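PDB 7OL1: L-threonine 3-dehydrogenase from Clostridioides difficile, which probably catalyses the NAD-dependent oxidation of L-threonine at its 3-hydroxyl group. Local coordinates for residues 35-40 with 193-198; 88-93 with 129-134; 110-115 with 160-165. One frame throughout, in Å; residues are numbered along the deposited sequence.

Interaction 1. Residues 35-40 with 193-198; sequences GSELTI and LISYVT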
ATOM      1  N   GLY A  35       6.040 -23.256  -0.106  1.00 69.08           N
ATOM      2  CA  GLY A  35       7.040 -23.768   0.858  1.00 68.36           C
ATOM      3  C   GLY A  35       7.162 -25.299   0.846  1.00 61.84           C
ATOM      4  O   GLY A  35       8.308 -25.830   0.796  1.00 57.44           O
ATOM      5  N   SER A  36       6.038 -26.021   0.895  1.00 56.57           N
ATOM      6  CA  SER A  36       6.043 -27.505   0.884  1.00 60.32           C
ATOM      7  C   SER A  36       7.042 -27.993  -0.167  1.00 67.31           C
ATOM      8  O   SER A  36       7.888 -28.839   0.175  1.00 78.02           O
ATOM      9  CB  SER A  36       4.689 -28.064   0.657  1.00 62.38           C
ATOM     10  OG  SER A  36       3.898 -27.843   1.806  1.00 76.37           O
ATOM     11  N   GLU A  37       6.996 -27.443  -1.379  1.00 64.23           N
ATOM     12  CA  GLU A  37       7.796 -27.985  -2.506  1.00 68.09           C
ATOM     13  C   GLU A  37       9.124 -27.239  -2.615  1.00 62.04           C
ATOM     14  O   GLU A  37      10.094 -27.864  -3.109  1.00 69.43           O
ATOM     15  CB  GLU A  37       6.996 -27.937  -3.805  1.00 74.83           C
ATOM     16  CG  GLU A  37       5.543 -28.316  -3.603  1.00 79.53           C
ATOM     17  CD  GLU A  37       4.869 -28.741  -4.886  1.00 81.37           C
ATOM     18  OE1 GLU A  37       5.613 -29.275  -5.772  1.00 60.85           O
ATOM     19  OE2 GLU A  37       3.614 -28.540  -4.982  1.00 75.03           O
ATOM     20  N   LEU A  38       9.179 -25.975  -2.192  1.00 57.26           N
ATOM     21  CA  LEU A  38      10.437 -25.181  -2.284  1.00 61.31           C
ATOM     22  C   LEU A  38      11.493 -25.767  -1.328  1.00 63.75           C
ATOM     23  O   LEU A  38      12.659 -25.916  -1.779  1.00 67.73           O
ATOM     24  CB  LEU A  38      10.191 -23.694  -1.987  1.00 56.75           C
ATOM     25  CG  LEU A  38      11.444 -22.829  -2.128  1.00 62.25           C
ATOM     26  CD1 LEU A  38      11.833 -22.690  -3.596  1.00 67.65           C
ATOM     27  CD2 LEU A  38      11.278 -21.460  -1.479  1.00 62.77           C
ATOM     28  N   THR A  39      11.132 -26.089  -0.071  1.00 63.15           N
ATOM     29  CA  THR A  39      12.131 -26.436   0.982  1.00 65.49           C
ATOM     30  C   THR A  39      12.835 -27.725   0.529  1.00 64.71           C
ATOM     31  O   THR A  39      14.097 -27.781   0.589  1.00 64.08           O
ATOM     32  CB  THR A  39      11.548 -26.489   2.406  1.00 67.85           C
ATOM     33  OG1 THR A  39      11.106 -27.803   2.727  1.00 71.57           O
ATOM     34  CG2 THR A  39      10.393 -25.541   2.647  1.00 64.76           C
ATOM     35  N   ILE A  40      12.070 -28.678  -0.011  1.00 56.81           N
ATOM     36  CA  ILE A  40      12.617 -29.923  -0.619  1.00 57.07           C
ATOM     37  C   ILE A  40      13.586 -29.596  -1.755  1.00 63.99           C
ATOM     38  O   ILE A  40      14.674 -30.180  -1.792  1.00 71.41           O
ATOM     39  CB  ILE A  40      11.477 -30.785  -1.136  1.00 58.08           C
ATOM     40  CG1 ILE A  40      10.682 -31.406   0.012  1.00 66.27           C
ATOM     41  CG2 ILE A  40      12.038 -31.813  -2.093  1.00 71.08           C
ATOM     42  CD1 ILE A  40       9.273 -31.805  -0.398  1.00 78.72           C
ATOM     43  N   LEU A 193      -1.016 -21.153  -9.186  1.00 63.33           N
ATOM     44  CA  LEU A 193      -0.046 -22.257  -9.260  1.00 57.64           C
ATOM     45  C   LEU A 193      -0.804 -23.583  -9.211  1.00 66.18           C
ATOM     46  O   LEU A 193      -1.865 -23.680  -8.487  1.00 61.53           O
ATOM     47  CB  LEU A 193       0.942 -22.106  -8.105  1.00 61.38           C
ATOM     48  CG  LEU A 193       1.764 -20.824  -8.140  1.00 60.76           C
ATOM     49  CD1 LEU A 193       2.818 -20.811  -7.045  1.00 63.15           C
ATOM     50  CD2 LEU A 193       2.420 -20.651  -9.492  1.00 67.44           C
ATOM     51  N   ILE A 194      -0.287 -24.526 -10.011  1.00 72.87           N
ATOM     52  CA  ILE A 194      -0.739 -25.938 -10.184  1.00 78.28           C
ATOM     53  C   ILE A 194       0.379 -26.819  -9.636  1.00 80.24           C
ATOM     54  O   ILE A 194       1.532 -26.680 -10.155  1.00 68.18           O
ATOM     55  CB  ILE A 194      -0.986 -26.276 -11.676  1.00 84.71           C
ATOM     56  CG1 ILE A 194      -1.754 -25.190 -12.424  1.00 84.95           C
ATOM     57  CG2 ILE A 194      -1.673 -27.620 -11.840  1.00 82.68           C
ATOM     58  CD1 ILE A 194      -3.165 -25.070 -11.966  1.00 90.39           C
ATOM     59  N   SER A 195       0.071 -27.676  -8.652  1.00 86.80           N
ATOM     60  CA  SER A 195       1.014 -28.722  -8.167  1.00 94.88           C
ATOM     61  C   SER A 195       0.303 -30.062  -7.960  1.00 87.66           C
ATOM     62  O   SER A 195      -0.946 -30.101  -7.882  1.00 75.92           O
ATOM     63  CB  SER A 195       1.754 -28.302  -6.926  1.00 94.21           C
ATOM     64  OG  SER A 195       1.047 -28.674  -5.754  1.00 87.62           O
ATOM     65  N   TYR A 196       1.114 -31.115  -7.883  1.00 88.64           N
ATOM     66  CA  TYR A 196       0.671 -32.511  -7.665  1.00 89.39           C
ATOM     67  C   TYR A 196       0.917 -32.945  -6.219  1.00 98.99           C
ATOM     68  O   TYR A 196       0.247 -33.893  -5.793  1.00107.35           O
ATOM     69  CB  TYR A 196       1.395 -33.435  -8.631  1.00 85.60           C
ATOM     70  CG  TYR A 196       2.887 -33.255  -8.745  1.00 80.29           C
ATOM     71  CD1 TYR A 196       3.754 -33.920  -7.894  1.00 78.00           C
ATOM     72  CD2 TYR A 196       3.437 -32.505  -9.770  1.00 76.51           C
ATOM     73  CE1 TYR A 196       5.130 -33.819  -8.037  1.00 79.60           C
ATOM     74  CE2 TYR A 196       4.811 -32.383  -9.922  1.00 77.50           C
ATOM     75  CZ  TYR A 196       5.664 -33.049  -9.058  1.00 82.51           C
ATOM     76  OH  TYR A 196       7.021 -32.947  -9.202  1.00 86.54           O
ATOM     77  N   VAL A 197       1.837 -32.274  -5.508  1.00 99.95           N
ATOM     78  CA  VAL A 197       2.197 -32.542  -4.080  1.00 84.55           C
ATOM     79  C   VAL A 197       1.078 -32.051  -3.156  1.00 78.83           C
ATOM     80  O   VAL A 197       0.840 -32.712  -2.139  1.00 89.26           O
ATOM     81  CB  VAL A 197       3.532 -31.882  -3.679  1.00 88.20           C
ATOM     82  CG1 VAL A 197       3.862 -32.107  -2.208  1.00 89.32           C
ATOM     83  CG2 VAL A 197       4.691 -32.330  -4.561  1.00 92.21           C
ATOM     84  N   THR A 198       0.461 -30.908  -3.454  1.00 79.13           N
ATOM     85  CA  THR A 198      -0.476 -30.217  -2.527  1.00 76.46           C
ATOM     86  C   THR A 198      -1.885 -30.435  -3.069  1.00 82.02           C
ATOM     87  O   THR A 198      -2.116 -30.338  -4.273  1.00 90.63           O
ATOM     88  CB  THR A 198      -0.075 -28.752  -2.291  1.00 74.36           C
ATOM     89  OG1 THR A 198       1.319 -28.592  -1.950  1.00 64.29           O
ATOM     90  CG2 THR A 198      -0.958 -28.122  -1.233  1.00 72.05           C
TER
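Glu-37 and Val-197 reach for each other from opposite directions and make most of this contact. Glu-37 leaves helix 33-46 on the side that faces residues 193-198. Its CG lies opposite the carbonyl carbon (chi1 -40°), and the chain then runs out almost straight (chi2 -160°). This carries the carboxylate across to the turn after strand 184-194. Val-197 answers with one branch. Its CG2 lies 3.4 Å from Glu-37 OE1, and its CB is 3.6 Å from Glu-37 CD. The acid end therefore rests against an aliphatic side chain, while Met-236 and Leu-240 of helix 236-248 touch the same glutamate.

The other carboxylate oxygen is turned to Ser-195. The bond from Ser-195 OG to Glu-37 OE2 is weak, and the modelled position of OE2 is doubtful, so little should rest on it. Ser-195 OG has a clearer role inside its own turn. It accepts a hydrogen bond from the backbone N of Thr-198 at 3.3 Å, with an N-H...O angle of 153°. That bond, to the amide three residues on, makes an ST motif as the chain leaves the sheet.

Ser-36 adds a looser edge: its CB lies 4.3 Å from Thr-198 OG1. The Ser-36 hydroxyl is hydrogen-bonded to Gly-32 O, just ahead of the helix. Gly-32 and Gly-35 belong to the glycine-rich turn and first helix that follow strand 25-28, a signature of the Rossmann fold. The contact thus joins the first helix of a Rossmann-type domain to the turn that follows one of its later parallel strands.

Interaction 2. Residues 88-93 with 129-134; sequences YDVDTI and LDCKFF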
ATOM      1  N   TYR A  88      21.582 -19.715  12.716  1.00 60.46           N
ATOM      2  CA  TYR A  88      22.110 -20.470  11.547  1.00 59.03           C
ATOM      3  C   TYR A  88      22.910 -19.541  10.617  1.00 58.54           C
ATOM      4  O   TYR A  88      23.265 -19.992   9.539  1.00 62.81           O
ATOM      5  CB  TYR A  88      20.969 -21.180  10.819  1.00 50.34           C
ATOM      6  CG  TYR A  88      20.167 -22.152  11.646  1.00 52.99           C
ATOM      7  CD1 TYR A  88      20.547 -23.481  11.775  1.00 55.40           C
ATOM      8  CD2 TYR A  88      18.989 -21.762  12.263  1.00 51.97           C
ATOM      9  CE1 TYR A  88      19.791 -24.390  12.504  1.00 53.03           C
ATOM     10  CE2 TYR A  88      18.220 -22.658  12.997  1.00 54.63           C
ATOM     11  CZ  TYR A  88      18.621 -23.976  13.119  1.00 52.11           C
ATOM     12  OH  TYR A  88      17.854 -24.853  13.825  1.00 48.31           O
ATOM     13  N   ASP A  89      23.188 -18.305  11.028  1.00 58.51           N
ATOM     14  CA  ASP A  89      23.896 -17.280  10.216  1.00 70.09           C
ATOM     15  C   ASP A  89      23.396 -17.261   8.768  1.00 67.98           C
ATOM     16  O   ASP A  89      24.216 -17.524   7.883  1.00 62.55           O
ATOM     17  CB  ASP A  89      25.390 -17.572  10.141  1.00 78.16           C
ATOM     18  CG  ASP A  89      26.024 -17.859  11.481  1.00 79.70           C
ATOM     19  OD1 ASP A  89      25.940 -16.980  12.394  1.00 71.24           O
ATOM     20  OD2 ASP A  89      26.588 -18.964  11.585  1.00 80.79           O
ATOM     21  N   VAL A  90      22.118 -16.970   8.528  1.00 66.42           N
ATOM     22  CA  VAL A  90      21.515 -17.072   7.169  1.00 61.41           C
ATOM     23  C   VAL A  90      21.937 -15.848   6.348  1.00 58.48           C
ATOM     24  O   VAL A  90      22.267 -14.829   6.938  1.00 52.64           O
ATOM     25  CB  VAL A  90      19.990 -17.221   7.245  1.00 61.16           C
ATOM     26  CG1 VAL A  90      19.603 -18.568   7.828  1.00 63.89           C
ATOM     27  CG2 VAL A  90      19.357 -16.087   8.027  1.00 57.30           C
ATOM     28  N   ASP A  91      22.024 -15.997   5.030  1.00 63.06           N
ATOM     29  CA  ASP A  91      22.366 -14.898   4.082  1.00 68.65           C
ATOM     30  C   ASP A  91      21.122 -14.592   3.236  1.00 64.56           C
ATOM     31  O   ASP A  91      21.059 -13.501   2.682  1.00 79.49           O
ATOM     32  CB  ASP A  91      23.592 -15.260   3.233  1.00 67.26           C
ATOM     33  CG  ASP A  91      23.491 -16.603   2.519  1.00 71.07           C
ATOM     34  OD1 ASP A  91      22.899 -16.612   1.417  1.00 77.30           O
ATOM     35  OD2 ASP A  91      24.000 -17.640   3.072  1.00 65.44           O
ATOM     36  N   THR A  92      20.146 -15.504   3.222  1.00 58.20           N
ATOM     37  CA  THR A  92      18.866 -15.413   2.481  1.00 54.95           C
ATOM     38  C   THR A  92      17.678 -15.723   3.395  1.00 51.08           C
ATOM     39  O   THR A  92      17.701 -16.761   4.061  1.00 53.09           O
ATOM     40  CB  THR A  92      18.888 -16.421   1.335  1.00 56.55           C
ATOM     41  OG1 THR A  92      20.128 -16.147   0.691  1.00 61.83           O
ATOM     42  CG2 THR A  92      17.705 -16.306   0.403  1.00 59.08           C
ATOM     43  N   ILE A  93      16.643 -14.884   3.364  1.00 52.78           N
ATOM     44  CA  ILE A  93      15.315 -15.161   3.980  1.00 45.62           C
ATOM     45  C   ILE A  93      14.284 -15.183   2.847  1.00 46.89           C
ATOM     46  O   ILE A  93      14.144 -14.187   2.167  1.00 57.12           O
ATOM     47  CB  ILE A  93      15.004 -14.102   5.056  1.00 43.89           C
ATOM     48  CG1 ILE A  93      16.152 -13.960   6.061  1.00 44.65           C
ATOM     49  CG2 ILE A  93      13.688 -14.393   5.765  1.00 41.98           C
ATOM     50  CD1 ILE A  93      15.857 -13.036   7.219  1.00 43.64           C
ATOM     51  N   LEU A 129      21.145  -7.566   9.179  1.00 58.10           N
ATOM     52  CA  LEU A 129      22.054  -8.707   8.886  1.00 60.70           C
ATOM     53  C   LEU A 129      22.617  -8.686   7.458  1.00 67.32           C
ATOM     54  O   LEU A 129      23.381  -9.604   7.154  1.00 68.92           O
ATOM     55  CB  LEU A 129      21.263 -10.003   9.066  1.00 63.22           C
ATOM     56  CG  LEU A 129      20.713 -10.256  10.467  1.00 73.63           C
ATOM     57  CD1 LEU A 129      20.384 -11.736  10.630  1.00 73.63           C
ATOM     58  CD2 LEU A 129      21.686  -9.778  11.543  1.00 68.29           C
ATOM     59  N   ASP A 130      22.211  -7.760   6.585  1.00 68.46           N
ATOM     60  CA  ASP A 130      22.601  -7.800   5.149  1.00 74.87           C
ATOM     61  C   ASP A 130      22.104  -9.092   4.495  1.00 63.78           C
ATOM     62  O   ASP A 130      22.865  -9.736   3.762  1.00 65.52           O
ATOM     63  CB  ASP A 130      24.116  -7.681   4.976  1.00 86.71           C
ATOM     64  CG  ASP A 130      24.493  -6.401   4.271  1.00100.48           C
ATOM     65  OD1 ASP A 130      24.548  -5.353   4.960  1.00109.87           O
ATOM     66  OD2 ASP A 130      24.675  -6.461   3.036  1.00114.08           O
ATOM     67  N   CYS A 131      20.860  -9.459   4.732  1.00 63.86           N
ATOM     68  CA  CYS A 131      20.242 -10.622   4.058  1.00 64.47           C
ATOM     69  C   CYS A 131      19.666 -10.197   2.725  1.00 59.15           C
ATOM     70  O   CYS A 131      19.307  -9.006   2.563  1.00 59.60           O
ATOM     71  CB  CYS A 131      19.076 -11.213   4.827  1.00 67.96           C
ATOM     72  SG  CYS A 131      19.661 -12.079   6.289  1.00 81.93           S
ATOM     73  N   LYS A 132      19.629 -11.183   1.847  1.00 53.60           N
ATOM     74  CA  LYS A 132      18.752 -11.276   0.677  1.00 59.94           C
ATOM     75  C   LYS A 132      17.362 -11.530   1.241  1.00 59.01           C
ATOM     76  O   LYS A 132      17.238 -12.395   2.119  1.00 61.18           O
ATOM     77  CB  LYS A 132      19.265 -12.385  -0.248  1.00 66.33           C
ATOM     78  CG  LYS A 132      20.654 -12.113  -0.817  1.00 77.06           C
ATOM     79  CD  LYS A 132      21.049 -13.063  -1.920  1.00 87.59           C
ATOM     80  CE  LYS A 132      22.022 -14.121  -1.453  1.00 96.22           C
ATOM     81  NZ  LYS A 132      23.401 -13.584  -1.370  1.00107.71           N
ATOM     82  N   PHE A 133      16.376 -10.790   0.756  1.00 51.69           N
ATOM     83  CA  PHE A 133      14.991 -10.841   1.261  1.00 50.06           C
ATOM     84  C   PHE A 133      14.017 -10.970   0.079  1.00 47.94           C
ATOM     85  O   PHE A 133      13.725  -9.994  -0.643  1.00 59.29           O
ATOM     86  CB  PHE A 133      14.732  -9.643   2.184  1.00 51.13           C
ATOM     87  CG  PHE A 133      13.495  -9.863   3.019  1.00 56.40           C
ATOM     88  CD1 PHE A 133      13.562 -10.545   4.216  1.00 52.25           C
ATOM     89  CD2 PHE A 133      12.246  -9.483   2.558  1.00 58.28           C
ATOM     90  CE1 PHE A 133      12.420 -10.781   4.959  1.00 53.92           C
ATOM     91  CE2 PHE A 133      11.103  -9.739   3.295  1.00 57.38           C
ATOM     92  CZ  PHE A 133      11.193 -10.396   4.494  1.00 55.75           C
ATOM     93  N   PHE A 134      13.497 -12.175  -0.097  1.00 42.52           N
ATOM     94  CA  PHE A 134      12.473 -12.506  -1.098  1.00 43.93           C
ATOM     95  C   PHE A 134      11.092 -12.590  -0.442  1.00 48.65           C
ATOM     96  O   PHE A 134      10.911 -13.420   0.396  1.00 55.86           O
ATOM     97  CB  PHE A 134      12.818 -13.822  -1.773  1.00 45.59           C
ATOM     98  CG  PHE A 134      11.883 -14.172  -2.896  1.00 54.67           C
ATOM     99  CD1 PHE A 134      10.672 -14.796  -2.632  1.00 61.92           C
ATOM    100  CD2 PHE A 134      12.200 -13.845  -4.198  1.00 56.49           C
ATOM    101  CE1 PHE A 134       9.807 -15.122  -3.657  1.00 61.99           C
ATOM    102  CE2 PHE A 134      11.332 -14.165  -5.223  1.00 61.37           C
ATOM    103  CZ  PHE A 134      10.145 -14.808  -4.951  1.00 66.19           C
TER
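Ile-93 is placed by its first torsion (chi1 -52°) to meet Cys-131, just before the neighbouring strand, and Phe-133 within it. CG1 sits beside the backbone N and reaches Cys-131 SG at 4.0 Å. CG2, anti to that N, lies 3.9 Å from Phe-133 CE1, at an oblique approach to the ring. Phe-133 CG is anti to its own N (chi1 -164°), and the CD1-CE1 side of its ring lies by Ile-93. Helix 108-129 covers this face through Ile-125, Leu-119 and Leu-123.

The backbones pair as parallel strands. Lys-132 N donates to Asp-91 O at 2.8 Å. Ile-93 N then donates to Lys-132 O, also at 2.8 Å and nearly straight at 172°. Phe-134 N continues the ladder to Ile-93 O at 3.1 Å.

Thr-92 and Lys-132 occupy the other face. The lysine chain bends near its end, and its CE passes 3.5 Å from Thr-92 OG1. That hydroxyl donates to Asp-91 OD1 at 2.9 Å, from above the carboxylate plane. The backbone amides of Lys-23 and Lys-24 bind OD1 and OD2 of the same aspartate.

Asp-91 OD1 and Lys-132 NZ stay 4.1 Å apart, too far for a salt bridge. Amides and a hydroxyl therefore satisfy the carboxylate, and Lys-132 may add only a mild favourable field. The backbone ladder, apolar contact round Ile-93 and the lysine's aliphatic chain over Thr-92 all contribute to cohesion.

Interaction 3. Residues 110-115 with 160-165; sequences EAWNLN and NTMYGV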
ATOM      1  N   GLU A 110      -6.433 -10.404  11.098  1.00 54.21           N
ATOM      2  CA  GLU A 110      -5.404 -11.434  11.342  1.00 62.06           C
ATOM      3  C   GLU A 110      -4.486 -11.465  10.112  1.00 56.03           C
ATOM      4  O   GLU A 110      -3.279 -11.632  10.275  1.00 61.50           O
ATOM      5  CB  GLU A 110      -6.141 -12.731  11.666  1.00 77.75           C
ATOM      6  CG  GLU A 110      -5.342 -13.759  12.451  1.00 95.44           C
ATOM      7  CD  GLU A 110      -6.191 -14.980  12.809  1.00113.43           C
ATOM      8  OE1 GLU A 110      -7.301 -14.787  13.416  1.00 90.89           O
ATOM      9  OE2 GLU A 110      -5.768 -16.123  12.444  1.00110.36           O
ATOM     10  N   ALA A 111      -5.041 -11.258   8.919  1.00 55.38           N
ATOM     11  CA  ALA A 111      -4.299 -11.240   7.638  1.00 51.80           C
ATOM     12  C   ALA A 111      -3.443  -9.979   7.564  1.00 48.00           C
ATOM     13  O   ALA A 111      -2.243 -10.078   7.175  1.00 42.48           O
ATOM     14  CB  ALA A 111      -5.237 -11.299   6.483  1.00 51.90           C
ATOM     15  N   TRP A 112      -4.004  -8.844   7.960  1.00 39.72           N
ATOM     16  CA  TRP A 112      -3.206  -7.600   8.001  1.00 45.66           C
ATOM     17  C   TRP A 112      -2.029  -7.803   8.974  1.00 52.77           C
ATOM     18  O   TRP A 112      -0.861  -7.608   8.549  1.00 56.37           O
ATOM     19  CB  TRP A 112      -4.069  -6.374   8.324  1.00 49.92           C
ATOM     20  CG  TRP A 112      -3.227  -5.157   8.520  1.00 55.63           C
ATOM     21  CD1 TRP A 112      -2.602  -4.760   9.664  1.00 60.60           C
ATOM     22  CD2 TRP A 112      -2.808  -4.246   7.503  1.00 51.28           C
ATOM     23  NE1 TRP A 112      -1.866  -3.634   9.430  1.00 62.64           N
ATOM     24  CE2 TRP A 112      -1.959  -3.313   8.110  1.00 51.37           C
ATOM     25  CE3 TRP A 112      -3.056  -4.151   6.136  1.00 54.35           C
ATOM     26  CZ2 TRP A 112      -1.378  -2.275   7.405  1.00 54.78           C
ATOM     27  CZ3 TRP A 112      -2.464  -3.135   5.429  1.00 55.72           C
ATOM     28  CH2 TRP A 112      -1.643  -2.206   6.060  1.00 57.33           C
ATOM     29  N   ASN A 113      -2.292  -8.249  10.208  1.00 61.81           N
ATOM     30  CA  ASN A 113      -1.239  -8.402  11.249  1.00 61.00           C
ATOM     31  C   ASN A 113      -0.142  -9.337  10.725  1.00 49.53           C
ATOM     32  O   ASN A 113       1.047  -8.918  10.669  1.00 49.54           O
ATOM     33  CB  ASN A 113      -1.777  -8.879  12.605  1.00 70.71           C
ATOM     34  CG  ASN A 113      -0.661  -9.312  13.550  1.00 75.72           C
ATOM     35  OD1 ASN A 113       0.262  -8.547  13.835  1.00 78.06           O
ATOM     36  ND2 ASN A 113      -0.695 -10.554  14.016  1.00 70.15           N
ATOM     37  N   LEU A 114      -0.508 -10.550  10.319  1.00 45.49           N
ATOM     38  CA  LEU A 114       0.511 -11.545   9.889  1.00 44.78           C
ATOM     39  C   LEU A 114       1.251 -11.005   8.670  1.00 45.11           C
ATOM     40  O   LEU A 114       2.471 -11.100   8.665  1.00 46.04           O
ATOM     41  CB  LEU A 114      -0.100 -12.914   9.575  1.00 44.70           C
ATOM     42  CG  LEU A 114       0.903 -13.938   9.008  1.00 48.71           C
ATOM     43  CD1 LEU A 114       2.044 -14.183   9.955  1.00 46.38           C
ATOM     44  CD2 LEU A 114       0.224 -15.260   8.694  1.00 53.44           C
ATOM     45  N   ASN A 115       0.531 -10.492   7.664  1.00 53.13           N
ATOM     46  CA  ASN A 115       1.116 -10.246   6.312  1.00 51.85           C
ATOM     47  C   ASN A 115       2.011  -9.015   6.397  1.00 48.90           C
ATOM     48  O   ASN A 115       3.041  -9.000   5.694  1.00 59.42           O
ATOM     49  CB  ASN A 115       0.071 -10.143   5.197  1.00 54.49           C
ATOM     50  CG  ASN A 115      -0.689 -11.436   4.960  1.00 58.41           C
ATOM     51  OD1 ASN A 115      -0.494 -12.417   5.668  1.00 56.19           O
ATOM     52  ND2 ASN A 115      -1.574 -11.451   3.976  1.00 58.26           N
ATOM     53  N   ASN A 160      -9.455  -4.687  -4.001  1.00 63.03           N
ATOM     54  CA  ASN A 160     -10.613  -4.535  -3.075  1.00 69.62           C
ATOM     55  C   ASN A 160     -10.660  -5.727  -2.098  1.00 74.51           C
ATOM     56  O   ASN A 160     -11.642  -5.821  -1.334  1.00 90.65           O
ATOM     57  CB  ASN A 160     -11.924  -4.448  -3.874  1.00 71.62           C
ATOM     58  CG  ASN A 160     -12.190  -5.686  -4.724  1.00 77.97           C
ATOM     59  OD1 ASN A 160     -11.280  -6.396  -5.160  1.00 91.08           O
ATOM     60  ND2 ASN A 160     -13.450  -5.971  -4.983  1.00 85.49           N
ATOM     61  N   THR A 161      -9.689  -6.649  -2.172  1.00 67.93           N
ATOM     62  CA  THR A 161      -9.462  -7.764  -1.205  1.00 64.50           C
ATOM     63  C   THR A 161      -8.390  -7.351  -0.181  1.00 66.31           C
ATOM     64  O   THR A 161      -7.467  -6.555  -0.559  1.00 62.22           O
ATOM     65  CB  THR A 161      -9.002  -9.040  -1.916  1.00 62.33           C
ATOM     66  OG1 THR A 161      -7.688  -8.839  -2.441  1.00 61.61           O
ATOM     67  CG2 THR A 161      -9.921  -9.458  -3.042  1.00 65.99           C
ATOM     68  N   MET A 162      -8.483  -7.853   1.061  1.00 60.15           N
ATOM     69  CA  MET A 162      -7.488  -7.531   2.124  1.00 52.58           C
ATOM     70  C   MET A 162      -6.166  -8.177   1.724  1.00 48.31           C
ATOM     71  O   MET A 162      -5.130  -7.513   1.883  1.00 42.82           O
ATOM     72  CB  MET A 162      -7.920  -8.018   3.511  1.00 55.59           C
ATOM     73  CG  MET A 162      -6.845  -7.919   4.595  1.00 53.72           C
ATOM     74  SD  MET A 162      -6.318  -6.241   5.000  1.00 58.21           S
ATOM     75  CE  MET A 162      -7.754  -5.627   5.875  1.00 61.76           C
ATOM     76  N   TYR A 163      -6.194  -9.399   1.178  1.00 49.02           N
ATOM     77  CA  TYR A 163      -4.946 -10.060   0.715  1.00 50.68           C
ATOM     78  C   TYR A 163      -4.235  -9.121  -0.269  1.00 59.81           C
ATOM     79  O   TYR A 163      -3.043  -8.766  -0.046  1.00 53.15           O
ATOM     80  CB  TYR A 163      -5.202 -11.432   0.100  1.00 51.26           C
ATOM     81  CG  TYR A 163      -3.956 -12.088  -0.434  1.00 56.23           C
ATOM     82  CD1 TYR A 163      -2.777 -12.044   0.273  1.00 54.70           C
ATOM     83  CD2 TYR A 163      -3.944 -12.745  -1.653  1.00 64.93           C
ATOM     84  CE1 TYR A 163      -1.621 -12.623  -0.214  1.00 57.02           C
ATOM     85  CE2 TYR A 163      -2.799 -13.350  -2.146  1.00 62.12           C
ATOM     86  CZ  TYR A 163      -1.635 -13.280  -1.420  1.00 54.22           C
ATOM     87  OH  TYR A 163      -0.494 -13.850  -1.849  1.00 57.80           O
ATOM     88  N   GLY A 164      -4.960  -8.671  -1.300  1.00 54.34           N
ATOM     89  CA  GLY A 164      -4.408  -7.748  -2.311  1.00 49.89           C
ATOM     90  C   GLY A 164      -3.829  -6.500  -1.676  1.00 46.27           C
ATOM     91  O   GLY A 164      -2.697  -6.094  -1.988  1.00 54.05           O
ATOM     92  N   VAL A 165      -4.568  -5.884  -0.784  1.00 42.32           N
ATOM     93  CA  VAL A 165      -4.060  -4.646  -0.139  1.00 43.09           C
ATOM     94  C   VAL A 165      -2.720  -4.937   0.544  1.00 45.86           C
ATOM     95  O   VAL A 165      -1.862  -4.047   0.536  1.00 41.50           O
ATOM     96  CB  VAL A 165      -5.097  -4.139   0.864  1.00 46.13           C
ATOM     97  CG1 VAL A 165      -4.528  -3.065   1.791  1.00 46.64           C
ATOM     98  CG2 VAL A 165      -6.344  -3.681   0.127  1.00 44.03           C
TER
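Asn-115 and Tyr-163 meet across two helices and share a polar partner, the hydroxyl OG1 of Thr-166. Asn-115 ND2 and Tyr-163 O are both hydrogen-bonded to that oxygen, while Asn-115 OD1 has its own bond, from Leu-99 N. The amide is thus held at both ends, which should fix its rotation. Its ND2 lies 3.9 Å from Tyr-163 CD1, at the ring edge and near the ring plane. Amide and ring stand 78° apart, so the two do not stack.

Tyr-163 opens the Tyr-x-x-x-Lys sequence of the short-chain dehydrogenase family, in the first turn of helix 162-181. The start of that helix is capped by Thr-161, whose OG1 accepts from Gly-164 N at 3.0 Å. Leu-172, Leu-173 and Tyr-176 of the second subunit pack against Val-165, Trp-112 and Met-162. Helices 108-129 and 162-181 therefore both reach the dimer interface, consistent with the four-helix bundle through which extended short-chain dehydrogenases pair.

The apolar part of the contact centres on Met-162 and Trp-112, which cross at about a right angle. Met-162 is bent beyond CG (chi2 64°), and its SD comes to the rim of the indole, 4.0 Å from Trp-112 CE3. This is a Met-aromatic contact at the edge of the ring. Met-162 CG also touches Ala-111 CB at 4.2 Å. Farther round the same indole rim, Val-165 CG1 lies 4.2 Å from Trp-112 CZ3.

From the N terminus, the chain first passes 35-40 on helix 33-46, which waits longest for its partner. Residues 88-93 follow, then 110-115 near the start of helix 108-129. That helix leads into 129-134, where interaction 2 closes by pairing neighbouring parallel strands. Interaction 3 closes next, at 160-165, as helix 162-181 begins. Interactions 2 and 3 cross, because 110-115 lies inside the first loop and 160-165 beyond it. Both nest within the long loop that interaction 1 closes at 193-198. Interaction 1 joins helix 33-46 to the turn after strand 184-194; interaction 3 pairs two helices on the opposite side of the chain's centre.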